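Local coordinates for oxysterol-binding protein homolog 3 (Saccharomyces cerevisiae, PDB 4IC4) that carries lipids between membranes through the cytosol without vesicles, holding them in a hydrophobic pocket in phosphoinositide-coupled directional transport, and helps maintain the distribution of sterols inside the cell, at residues K87-P92 against F189-E194; R186-F189 against E194-E197; F97-A102 against V250-P255. All blocks are in the same frame, centred on the assembly; numbering follows the deposited sequence.

Contact 1. Residues K87-P92 against F189-E194; sequences KATQRP and FKTTGE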
ATOM      1  N   LYS A  87      -5.319   4.305  18.618  1.00 12.53           N
ATOM      2  CA  LYS A  87      -6.100   3.672  19.679  1.00 13.43           C
ATOM      3  C   LYS A  87      -5.237   2.663  20.430  1.00 14.36           C
ATOM      4  O   LYS A  87      -5.370   2.497  21.646  1.00 15.55           O
ATOM      5  CB  LYS A  87      -7.326   2.967  19.098  1.00 14.72           C
ATOM      6  CG  LYS A  87      -8.194   2.286  20.148  1.00 16.91           C
ATOM      7  CD  LYS A  87      -9.440   1.641  19.551  1.00 22.64           C
ATOM      8  CE  LYS A  87     -10.416   2.670  19.003  1.00 25.78           C
ATOM      9  NZ  LYS A  87      -9.880   3.386  17.816  1.00 27.87           N
ATOM     10  N   ALA A  88      -4.349   1.996  19.701  1.00 13.44           N
ATOM     11  CA  ALA A  88      -3.467   1.006  20.303  1.00 13.25           C
ATOM     12  C   ALA A  88      -2.604   1.624  21.400  1.00 13.92           C
ATOM     13  O   ALA A  88      -2.402   1.012  22.449  1.00 15.72           O
ATOM     14  CB  ALA A  88      -2.583   0.366  19.226  1.00 12.78           C
ATOM     15  N   THR A  89      -2.103   2.834  21.164  1.00 14.17           N
ATOM     16  CA  THR A  89      -1.256   3.511  22.147  1.00 15.08           C
ATOM     17  C   THR A  89      -2.036   3.948  23.381  1.00 16.19           C
ATOM     18  O   THR A  89      -1.446   4.424  24.350  1.00 17.19           O
ATOM     19  CB  THR A  89      -0.575   4.778  21.563  1.00 13.41           C
ATOM     20  OG1 THR A  89      -1.565   5.778  21.287  1.00 14.78           O
ATOM     21  CG2 THR A  89       0.187   4.442  20.289  1.00 13.42           C
ATOM     22  N   GLN A  90      -3.353   3.780  23.350  1.00 17.25           N
ATOM     23  CA  GLN A  90      -4.193   4.194  24.470  1.00 20.12           C
ATOM     24  C   GLN A  90      -4.878   3.021  25.170  1.00 21.24           C
ATOM     25  O   GLN A  90      -5.650   3.218  26.109  1.00 23.79           O
ATOM     26  CB  GLN A  90      -5.243   5.190  23.968  1.00 19.62           C
ATOM     27  CG  GLN A  90      -4.654   6.298  23.104  1.00 21.57           C
ATOM     28  CD  GLN A  90      -5.710   7.137  22.408  1.00 22.72           C
ATOM     29  OE1 GLN A  90      -6.812   6.666  22.127  1.00 24.35           O
ATOM     30  NE2 GLN A  90      -5.367   8.385  22.104  1.00 24.42           N
ATOM     31  N   ARG A  91      -4.585   1.804  24.723  1.00 21.35           N
ATOM     32  CA  ARG A  91      -5.188   0.606  25.301  1.00 22.80           C
ATOM     33  C   ARG A  91      -4.169  -0.264  26.034  1.00 22.60           C
ATOM     34  O   ARG A  91      -2.976  -0.218  25.740  1.00 21.76           O
ATOM     35  CB  ARG A  91      -5.858  -0.214  24.197  1.00 25.69           C
ATOM     36  CG  ARG A  91      -6.993   0.513  23.492  1.00 28.46           C
ATOM     37  CD  ARG A  91      -8.309   0.345  24.230  1.00 31.27           C
ATOM     38  NE  ARG A  91      -8.778  -1.037  24.172  1.00 34.94           N
ATOM     39  CZ  ARG A  91      -9.968  -1.443  24.601  1.00 35.97           C
ATOM     40  NH1 ARG A  91     -10.306  -2.723  24.506  1.00 37.38           N
ATOM     41  NH2 ARG A  91     -10.823  -0.573  25.123  1.00 38.56           N
ATOM     42  N   PRO A  92      -4.632  -1.073  27.002  1.00 23.69           N
ATOM     43  CA  PRO A  92      -3.742  -1.950  27.769  1.00 24.08           C
ATOM     44  C   PRO A  92      -3.269  -3.177  26.986  1.00 24.34           C
ATOM     45  O   PRO A  92      -2.256  -3.787  27.326  1.00 25.46           O
ATOM     46  CB  PRO A  92      -4.595  -2.324  28.976  1.00 24.33           C
ATOM     47  CG  PRO A  92      -5.969  -2.393  28.388  1.00 24.09           C
ATOM     48  CD  PRO A  92      -6.013  -1.152  27.515  1.00 23.58           C
ATOM     49  N   PHE A 189       5.905   2.815  19.034  1.00 10.87           N
ATOM     50  CA  PHE A 189       5.042   3.660  19.851  1.00 11.91           C
ATOM     51  C   PHE A 189       5.952   4.781  20.350  1.00 13.21           C
ATOM     52  O   PHE A 189       6.958   4.515  21.004  1.00 14.40           O
ATOM     53  CB  PHE A 189       4.514   2.885  21.062  1.00 11.52           C
ATOM     54  CG  PHE A 189       3.274   2.084  20.796  1.00 11.81           C
ATOM     55  CD1 PHE A 189       2.827   1.856  19.496  1.00 11.60           C
ATOM     56  CD2 PHE A 189       2.548   1.543  21.857  1.00 11.66           C
ATOM     57  CE1 PHE A 189       1.676   1.100  19.262  1.00 11.94           C
ATOM     58  CE2 PHE A 189       1.403   0.790  21.632  1.00 14.18           C
ATOM     59  CZ  PHE A 189       0.964   0.568  20.334  1.00 13.14           C
ATOM     60  N   LYS A 190       5.618   6.027  20.032  1.00 13.68           N
ATOM     61  CA  LYS A 190       6.436   7.146  20.478  1.00 14.29           C
ATOM     62  C   LYS A 190       6.070   7.521  21.908  1.00 15.28           C
ATOM     63  O   LYS A 190       6.677   8.405  22.513  1.00 15.61           O
ATOM     64  CB  LYS A 190       6.266   8.334  19.528  1.00 14.88           C
ATOM     65  CG  LYS A 190       6.911   8.084  18.168  1.00 14.34           C
ATOM     66  CD  LYS A 190       6.484   9.091  17.114  1.00 15.46           C
ATOM     67  CE  LYS A 190       6.984  10.488  17.415  1.00 16.02           C
ATOM     68  NZ  LYS A 190       6.559  11.437  16.353  1.00 16.71           N
ATOM     69  N   THR A 191       5.078   6.824  22.450  1.00 14.55           N
ATOM     70  CA  THR A 191       4.637   7.059  23.819  1.00 15.20           C
ATOM     71  C   THR A 191       5.495   6.255  24.792  1.00 16.72           C
ATOM     72  O   THR A 191       5.968   6.783  25.797  1.00 17.45           O
ATOM     73  CB  THR A 191       3.181   6.614  24.021  1.00 14.68           C
ATOM     74  OG1 THR A 191       3.036   5.266  23.554  1.00 13.98           O
ATOM     75  CG2 THR A 191       2.224   7.526  23.271  1.00 15.71           C
ATOM     76  N   THR A 192       5.706   4.982  24.472  1.00 16.42           N
ATOM     77  CA  THR A 192       6.461   4.071  25.334  1.00 16.52           C
ATOM     78  C   THR A 192       7.705   3.466  24.698  1.00 16.99           C
ATOM     79  O   THR A 192       8.543   2.881  25.388  1.00 16.31           O
ATOM     80  CB  THR A 192       5.580   2.901  25.752  1.00 18.28           C
ATOM     81  OG1 THR A 192       5.218   2.162  24.577  1.00 15.01           O
ATOM     82  CG2 THR A 192       4.318   3.395  26.442  1.00 17.13           C
ATOM     83  N   GLY A 193       7.811   3.575  23.381  1.00 16.74           N
ATOM     84  CA  GLY A 193       8.951   3.000  22.694  1.00 15.93           C
ATOM     85  C   GLY A 193       8.717   1.546  22.320  1.00 14.97           C
ATOM     86  O   GLY A 193       9.582   0.921  21.707  1.00 17.12           O
ATOM     87  N   GLU A 194       7.560   0.993  22.685  1.00 14.95           N
ATOM     88  CA  GLU A 194       7.271  -0.399  22.352  1.00 14.71           C
ATOM     89  C   GLU A 194       7.282  -0.555  20.836  1.00 14.88           C
ATOM     90  O   GLU A 194       6.736   0.280  20.113  1.00 16.57           O
ATOM     91  CB  GLU A 194       5.912  -0.840  22.911  1.00 16.00           C
ATOM     92  CG  GLU A 194       5.596  -2.313  22.634  1.00 16.77           C
ATOM     93  CD  GLU A 194       4.327  -2.813  23.313  1.00 16.71           C
ATOM     94  OE1 GLU A 194       4.004  -4.009  23.149  1.00 17.24           O
ATOM     95  OE2 GLU A 194       3.649  -2.028  24.009  1.00 18.01           O
TER
HETATM   96  O   HOH W   1       1.102   4.006  24.974  1.00 20.93           O

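Contact 2. Residues R186-F189 against E194-E197; sequences RLKF and ELFE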
ATOM      1  N   ARG A 186       7.844  -1.905  10.448  1.00 11.42           N
ATOM      2  CA  ARG A 186       8.341  -1.633  11.787  1.00 11.70           C
ATOM      3  C   ARG A 186       7.598  -0.475  12.426  1.00 11.25           C
ATOM      4  O   ARG A 186       7.806   0.688  12.067  1.00 12.31           O
ATOM      5  CB  ARG A 186       9.838  -1.321  11.738  1.00 14.46           C
ATOM      6  CG  ARG A 186      10.680  -2.427  11.111  1.00 18.25           C
ATOM      7  CD  ARG A 186      12.152  -2.045  11.052  1.00 22.79           C
ATOM      8  NE  ARG A 186      12.952  -3.044  10.347  1.00 26.43           N
ATOM      9  CZ  ARG A 186      13.172  -4.278  10.789  1.00 26.70           C
ATOM     10  NH1 ARG A 186      12.656  -4.675  11.944  1.00 27.12           N
ATOM     11  NH2 ARG A 186      13.908  -5.118  10.074  1.00 26.96           N
ATOM     12  N   LEU A 187       6.741  -0.807  13.383  1.00 11.04           N
ATOM     13  CA  LEU A 187       5.949   0.176  14.097  1.00 10.74           C
ATOM     14  C   LEU A 187       6.584   0.486  15.447  1.00 10.45           C
ATOM     15  O   LEU A 187       7.031  -0.416  16.152  1.00 13.06           O
ATOM     16  CB  LEU A 187       4.535  -0.364  14.316  1.00 10.83           C
ATOM     17  CG  LEU A 187       3.622   0.382  15.289  1.00 10.82           C
ATOM     18  CD1 LEU A 187       3.264   1.744  14.720  1.00 12.75           C
ATOM     19  CD2 LEU A 187       2.370  -0.451  15.540  1.00 10.51           C
ATOM     20  N   LYS A 188       6.632   1.766  15.789  1.00  9.75           N
ATOM     21  CA  LYS A 188       7.179   2.200  17.069  1.00 10.89           C
ATOM     22  C   LYS A 188       6.206   3.129  17.779  1.00 11.46           C
ATOM     23  O   LYS A 188       5.725   4.100  17.198  1.00 12.55           O
ATOM     24  CB  LYS A 188       8.503   2.947  16.880  1.00 10.45           C
ATOM     25  CG  LYS A 188       8.991   3.632  18.155  1.00 12.94           C
ATOM     26  CD  LYS A 188      10.232   4.474  17.920  1.00 15.29           C
ATOM     27  CE  LYS A 188      10.636   5.205  19.190  1.00 18.88           C
ATOM     28  NZ  LYS A 188      11.812   6.087  18.964  1.00 20.97           N
ATOM     29  N   PHE A 189       5.905   2.815  19.034  1.00 10.87           N
ATOM     30  CA  PHE A 189       5.042   3.660  19.851  1.00 11.91           C
ATOM     31  C   PHE A 189       5.952   4.781  20.350  1.00 13.21           C
ATOM     32  O   PHE A 189       6.958   4.515  21.004  1.00 14.40           O
ATOM     33  CB  PHE A 189       4.514   2.885  21.062  1.00 11.52           C
ATOM     34  CG  PHE A 189       3.274   2.084  20.796  1.00 11.81           C
ATOM     35  CD1 PHE A 189       2.827   1.856  19.496  1.00 11.60           C
ATOM     36  CD2 PHE A 189       2.548   1.543  21.857  1.00 11.66           C
ATOM     37  CE1 PHE A 189       1.676   1.100  19.262  1.00 11.94           C
ATOM     38  CE2 PHE A 189       1.403   0.790  21.632  1.00 14.18           C
ATOM     39  CZ  PHE A 189       0.964   0.568  20.334  1.00 13.14           C
ATOM     40  N   GLU A 194       7.560   0.993  22.685  1.00 14.95           N
ATOM     41  CA  GLU A 194       7.271  -0.399  22.352  1.00 14.71           C
ATOM     42  C   GLU A 194       7.282  -0.555  20.836  1.00 14.88           C
ATOM     43  O   GLU A 194       6.736   0.280  20.113  1.00 16.57           O
ATOM     44  CB  GLU A 194       5.912  -0.840  22.911  1.00 16.00           C
ATOM     45  CG  GLU A 194       5.596  -2.313  22.634  1.00 16.77           C
ATOM     46  CD  GLU A 194       4.327  -2.813  23.313  1.00 16.71           C
ATOM     47  OE1 GLU A 194       4.004  -4.009  23.149  1.00 17.24           O
ATOM     48  OE2 GLU A 194       3.649  -2.028  24.009  1.00 18.01           O
ATOM     49  N   LEU A 195       7.910  -1.625  20.362  1.00 13.34           N
ATOM     50  CA  LEU A 195       8.006  -1.878  18.928  1.00 12.65           C
ATOM     51  C   LEU A 195       7.167  -3.073  18.504  1.00 12.57           C
ATOM     52  O   LEU A 195       6.997  -4.031  19.258  1.00 14.03           O
ATOM     53  CB  LEU A 195       9.462  -2.144  18.533  1.00 14.39           C
ATOM     54  CG  LEU A 195      10.526  -1.139  18.978  1.00 15.06           C
ATOM     55  CD1 LEU A 195      11.896  -1.616  18.503  1.00 17.12           C
ATOM     56  CD2 LEU A 195      10.210   0.240  18.419  1.00 16.06           C
ATOM     57  N   PHE A 196       6.638  -3.005  17.287  1.00 11.21           N
ATOM     58  CA  PHE A 196       5.845  -4.092  16.724  1.00 11.59           C
ATOM     59  C   PHE A 196       6.382  -4.324  15.322  1.00 10.87           C
ATOM     60  O   PHE A 196       6.717  -3.376  14.614  1.00 12.50           O
ATOM     61  CB  PHE A 196       4.368  -3.707  16.649  1.00 11.05           C
ATOM     62  CG  PHE A 196       3.739  -3.465  17.987  1.00 11.54           C
ATOM     63  CD1 PHE A 196       3.109  -4.499  18.676  1.00 11.48           C
ATOM     64  CD2 PHE A 196       3.790  -2.204  18.565  1.00 12.43           C
ATOM     65  CE1 PHE A 196       2.535  -4.271  19.929  1.00 13.00           C
ATOM     66  CE2 PHE A 196       3.221  -1.966  19.817  1.00 13.62           C
ATOM     67  CZ  PHE A 196       2.593  -3.002  20.497  1.00 13.60           C
ATOM     68  N   GLU A 197       6.470  -5.584  14.921  1.00 11.70           N
ATOM     69  CA  GLU A 197       6.970  -5.921  13.598  1.00 14.10           C
ATOM     70  C   GLU A 197       6.157  -7.038  12.970  1.00 13.19           C
ATOM     71  O   GLU A 197       5.619  -7.904  13.666  1.00 13.73           O
ATOM     72  CB  GLU A 197       8.437  -6.357  13.677  1.00 16.50           C
ATOM     73  CG  GLU A 197       9.403  -5.273  14.113  1.00 23.56           C
ATOM     74  CD  GLU A 197      10.803  -5.809  14.351  1.00 27.78           C
ATOM     75  OE1 GLU A 197      11.351  -6.467  13.443  1.00 30.23           O
ATOM     76  OE2 GLU A 197      11.357  -5.571  15.446  1.00 31.01           O
TER

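Contact 3. Residues F97-A102 against V250-P255; sequences FVSAFA and VSIIPP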
ATOM      1  N   PHE A  97      -5.008  -4.228  18.700  1.00 13.32           N
ATOM      2  CA  PHE A  97      -5.300  -3.206  17.707  1.00 12.43           C
ATOM      3  C   PHE A  97      -4.239  -3.147  16.614  1.00 11.26           C
ATOM      4  O   PHE A  97      -4.541  -2.827  15.461  1.00 10.82           O
ATOM      5  CB  PHE A  97      -5.476  -1.853  18.398  1.00 12.97           C
ATOM      6  CG  PHE A  97      -6.630  -1.832  19.357  1.00 13.53           C
ATOM      7  CD1 PHE A  97      -6.460  -2.231  20.677  1.00 16.08           C
ATOM      8  CD2 PHE A  97      -7.907  -1.514  18.912  1.00 15.59           C
ATOM      9  CE1 PHE A  97      -7.554  -2.323  21.541  1.00 17.86           C
ATOM     10  CE2 PHE A  97      -9.006  -1.603  19.767  1.00 17.15           C
ATOM     11  CZ  PHE A  97      -8.826  -2.009  21.081  1.00 19.44           C
ATOM     12  N   VAL A  98      -2.996  -3.459  16.968  1.00 11.83           N
ATOM     13  CA  VAL A  98      -1.938  -3.472  15.965  1.00 11.35           C
ATOM     14  C   VAL A  98      -2.251  -4.619  15.002  1.00 12.91           C
ATOM     15  O   VAL A  98      -2.049  -4.502  13.794  1.00 11.71           O
ATOM     16  CB  VAL A  98      -0.546  -3.684  16.606  1.00 11.45           C
ATOM     17  CG1 VAL A  98       0.512  -3.851  15.523  1.00 12.62           C
ATOM     18  CG2 VAL A  98      -0.198  -2.496  17.486  1.00 12.23           C
ATOM     19  N   SER A  99      -2.765  -5.724  15.536  1.00 12.34           N
ATOM     20  CA  SER A  99      -3.118  -6.865  14.699  1.00 12.60           C
ATOM     21  C   SER A  99      -4.246  -6.478  13.743  1.00 11.13           C
ATOM     22  O   SER A  99      -4.221  -6.824  12.562  1.00 11.80           O
ATOM     23  CB  SER A  99      -3.553  -8.048  15.564  1.00 14.12           C
ATOM     24  OG  SER A  99      -2.472  -8.517  16.352  1.00 13.89           O
ATOM     25  N   ALA A 100      -5.240  -5.761  14.257  1.00 10.94           N
ATOM     26  CA  ALA A 100      -6.356  -5.321  13.425  1.00 10.11           C
ATOM     27  C   ALA A 100      -5.802  -4.441  12.307  1.00  9.52           C
ATOM     28  O   ALA A 100      -6.200  -4.561  11.144  1.00  9.99           O
ATOM     29  CB  ALA A 100      -7.363  -4.532  14.268  1.00 10.97           C
ATOM     30  N   PHE A 101      -4.884  -3.552  12.665  1.00  9.72           N
ATOM     31  CA  PHE A 101      -4.277  -2.665  11.680  1.00  9.73           C
ATOM     32  C   PHE A 101      -3.541  -3.466  10.611  1.00  8.88           C
ATOM     33  O   PHE A 101      -3.679  -3.197   9.421  1.00 10.42           O
ATOM     34  CB  PHE A 101      -3.295  -1.706  12.357  1.00  8.72           C
ATOM     35  CG  PHE A 101      -2.555  -0.819  11.391  1.00  8.10           C
ATOM     36  CD1 PHE A 101      -3.185   0.282  10.817  1.00  8.74           C
ATOM     37  CD2 PHE A 101      -1.245  -1.108  11.030  1.00  9.32           C
ATOM     38  CE1 PHE A 101      -2.514   1.084   9.891  1.00  8.54           C
ATOM     39  CE2 PHE A 101      -0.565  -0.311  10.102  1.00  9.86           C
ATOM     40  CZ  PHE A 101      -1.204   0.789   9.533  1.00 10.04           C
ATOM     41  N   ALA A 102      -2.769  -4.461  11.041  1.00  9.90           N
ATOM     42  CA  ALA A 102      -1.995  -5.289  10.122  1.00  9.17           C
ATOM     43  C   ALA A 102      -2.840  -6.022   9.087  1.00  9.47           C
ATOM     44  O   ALA A 102      -2.413  -6.216   7.949  1.00  9.88           O
ATOM     45  CB  ALA A 102      -1.160  -6.291  10.910  1.00 10.45           C
ATOM     46  N   VAL A 250      -7.569 -14.791  15.083  1.00 15.32           N
ATOM     47  CA  VAL A 250      -6.360 -14.215  15.650  1.00 14.81           C
ATOM     48  C   VAL A 250      -6.176 -14.737  17.066  1.00 16.25           C
ATOM     49  O   VAL A 250      -7.089 -14.657  17.888  1.00 17.92           O
ATOM     50  CB  VAL A 250      -6.433 -12.675  15.708  1.00 15.05           C
ATOM     51  CG1 VAL A 250      -5.111 -12.105  16.209  1.00 14.38           C
ATOM     52  CG2 VAL A 250      -6.773 -12.116  14.335  1.00 13.65           C
ATOM     53  N   SER A 251      -4.997 -15.280  17.340  1.00 15.97           N
ATOM     54  CA  SER A 251      -4.689 -15.799  18.666  1.00 17.91           C
ATOM     55  C   SER A 251      -3.621 -14.909  19.286  1.00 18.26           C
ATOM     56  O   SER A 251      -2.498 -14.828  18.779  1.00 19.09           O
ATOM     57  CB  SER A 251      -4.181 -17.239  18.567  1.00 19.88           C
ATOM     58  OG  SER A 251      -5.156 -18.083  17.982  1.00 22.92           O
ATOM     59  N   ILE A 252      -3.979 -14.232  20.372  1.00 18.78           N
ATOM     60  CA  ILE A 252      -3.058 -13.342  21.065  1.00 19.83           C
ATOM     61  C   ILE A 252      -2.389 -14.084  22.213  1.00 21.21           C
ATOM     62  O   ILE A 252      -3.063 -14.579  23.115  1.00 19.92           O
ATOM     63  CB  ILE A 252      -3.793 -12.111  21.634  1.00 21.25           C
ATOM     64  CG1 ILE A 252      -4.479 -11.339  20.502  1.00 24.85           C
ATOM     65  CG2 ILE A 252      -2.814 -11.217  22.374  1.00 20.93           C
ATOM     66  CD1 ILE A 252      -3.526 -10.777  19.470  1.00 27.98           C
ATOM     67  N   ILE A 253      -1.064 -14.152  22.180  1.00 21.86           N
ATOM     68  CA  ILE A 253      -0.316 -14.854  23.213  1.00 23.83           C
ATOM     69  C   ILE A 253       0.657 -13.936  23.942  1.00 23.82           C
ATOM     70  O   ILE A 253       1.732 -13.623  23.428  1.00 23.05           O
ATOM     71  CB  ILE A 253       0.480 -16.032  22.606  1.00 24.96           C
ATOM     72  CG1 ILE A 253      -0.468 -16.966  21.848  1.00 26.80           C
ATOM     73  CG2 ILE A 253       1.205 -16.794  23.707  1.00 26.68           C
ATOM     74  CD1 ILE A 253      -1.521 -17.620  22.718  1.00 29.48           C
ATOM     75  N   PRO A 254       0.290 -13.490  25.153  1.00 24.75           N
ATOM     76  CA  PRO A 254       1.157 -12.608  25.936  1.00 26.22           C
ATOM     77  C   PRO A 254       2.306 -13.410  26.537  1.00 28.35           C
ATOM     78  O   PRO A 254       2.182 -14.615  26.753  1.00 28.07           O
ATOM     79  CB  PRO A 254       0.213 -12.061  26.999  1.00 25.96           C
ATOM     80  CG  PRO A 254      -0.693 -13.226  27.247  1.00 26.73           C
ATOM     81  CD  PRO A 254      -0.994 -13.711  25.844  1.00 25.37           C
ATOM     82  N   PRO A 255       3.444 -12.755  26.805  1.00 29.95           N
ATOM     83  CA  PRO A 255       4.580 -13.475  27.385  1.00 32.70           C
ATOM     84  C   PRO A 255       4.311 -13.853  28.836  1.00 35.01           C
ATOM     85  O   PRO A 255       3.488 -13.227  29.508  1.00 34.65           O
ATOM     86  CB  PRO A 255       5.721 -12.475  27.246  1.00 32.02           C
ATOM     87  CG  PRO A 255       5.026 -11.168  27.443  1.00 31.24           C
ATOM     88  CD  PRO A 255       3.771 -11.332  26.607  1.00 30.74           C
TER

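Contact 1. Residues K87-P92 against F189-E194
Thr89 sets its methyl group on the Phe189 ring. Thr89 CG2 lies 3.7 Å from the centroid of the Phe189 ring and only 7° off the normal, so this is a CH-pi contact over the middle of one face. The first torsion of Thr89 (chi1 67°) explains it: CG2 is anti to the carbonyl carbon and reaches the ring, while OG1 turns back to the backbone oxygen of Thr86. Next to it, Ala88 CB approaches Phe189 CZ at 3.7 Å, and Pro94 of the next helix also touches this ring. Ala88, buried like the phenylalanine, also starts a type I beta turn that runs to Arg91. The partner segment is the connection of a beta hairpin. There Gly193 N bonds to Phe189 O at 2.7 Å, and Phe189 N bonds to Glu194 O. An ST turn adds a hydrogen bond from Glu194 N to Thr192 OG1, 3.2 Å long. The solvent side is looser. Thr191 is exposed, and its OG1 comes no nearer than 4.2 Å to Thr89 CB. No direct hydrogen bond joins the two segments. A water spans them instead, donating to Thr89 O at 2.7 Å and also hydrogen-bonded to Thr191 OG1.

Contact 2. Residues R186-F189 against E194-E197
A beta hairpin in the barrel of the OSBP-related domain pairs Leu187 with Phe196, joining strand 177-189 to strand 195-199. These two form an antiparallel hydrogen-bonded pair. Leu187 N gives a bond to Phe196 O at 2.8 Å, and Phe196 N returns one to Leu187 O at 2.9 Å. Their side chains lie side by side on the same face of the hairpin. Leu187 CG is anti to the backbone N (chi1 168°), which brings Leu187 CD2 to 3.8 Å from CD2 of the Phe196 ring. Val98 of helix 94-104 touches both, so this face is the one covered by the helix. Near the turn, CE2 of Phe196 sits over the Phe189 ring, toward its rim, and comes 3.4 Å from Phe189 CZ. The ring planes are 49° apart, which makes the pair oblique. Phe196 uses the face of Phe189 opposite to the one that Thr89 covers, so the Phe189 ring is clamped from both faces. An alanine here is likely to open a gap between Thr89 and Phe196 and let the Phe196 ring turn more freely. Lys188 and Leu195, a non-hydrogen-bonded pair, point to the other face. Leu195 CD2 rests against Lys188 CB at 3.6 Å, while the extended lysine chain leads away from the strand. Arg186 and Glu197 share that face as a salt bridge. The hydrogen bond from Arg186 NH1 to Glu197 OE1 is short at 2.7 Å but bent to 117°, and so weak.

Contact 3. Residues F97-A102 against V250-P255
In Ser99, a chi1 of -65° puts OG beside the backbone N and anti to the carbonyl carbon, where it bonds to the backbone oxygen of Ile95, one helical turn earlier. In Ile252, CG1 takes the same position (chi1 -59°), and a second torsion of -62° bends the chain so that CD1 reaches toward the serine. The contact lays helix 94-104 against strand 247-253 of the beta barrel of the OSBP-related domain. The fit is light. The two segments bury 73 Å² in total, and the nearest CA atoms, those of Ser99 and Val250, are 8.1 Å apart. All three touching residues are nevertheless buried. Val250 and Ile252 are two residues apart on the strand, and both present methyl groups to the one serine. Ser99 and Val250 start their side chains toward each other's segment, and Ser99 CB ends up 4.4 Å from Val250 CG1. No hydrogen bond crosses between the segments. Besides Ile95, the serine hydroxyl is hydrogen-bonded to the hydroxyl of Ser231. Ser231 belongs to strand 230-235, which pairs with strand 247-253, and Val250 and Ile252 both touch it. The buried polar group is therefore satisfied beside an apolar surface. Val98, the residue before, turns to a different side of the helix and touches Phe196 and Trp198. Toward the strand, the closest approach is that of Ser99 OG to the terminal methyl CD1 of Ile252, at 4.0 Å.

How the contacts relate
Contacts 1 and 2 share Phe189 and Glu194, and their centres are about 9 Å apart. Contact 2 forms the hairpin, and contact 1 sets its turn against residues 87-92. Contact 3 is centred about 14 Å from contact 1 and about 13 Å from contact 2. Its helix links all three: Ala88 CB touches Phe97 CB at 3.7 Å, and Leu187 CD2 touches Val98 CG2 at 3.8 Å. Helix 94-104 thus lies between the hairpin and strand 247-253. All three contacts are on the same side of the chain's centre, away from the residues that bind phosphatidylinositol 4-phosphate, such as Lys118, His146 and Arg147.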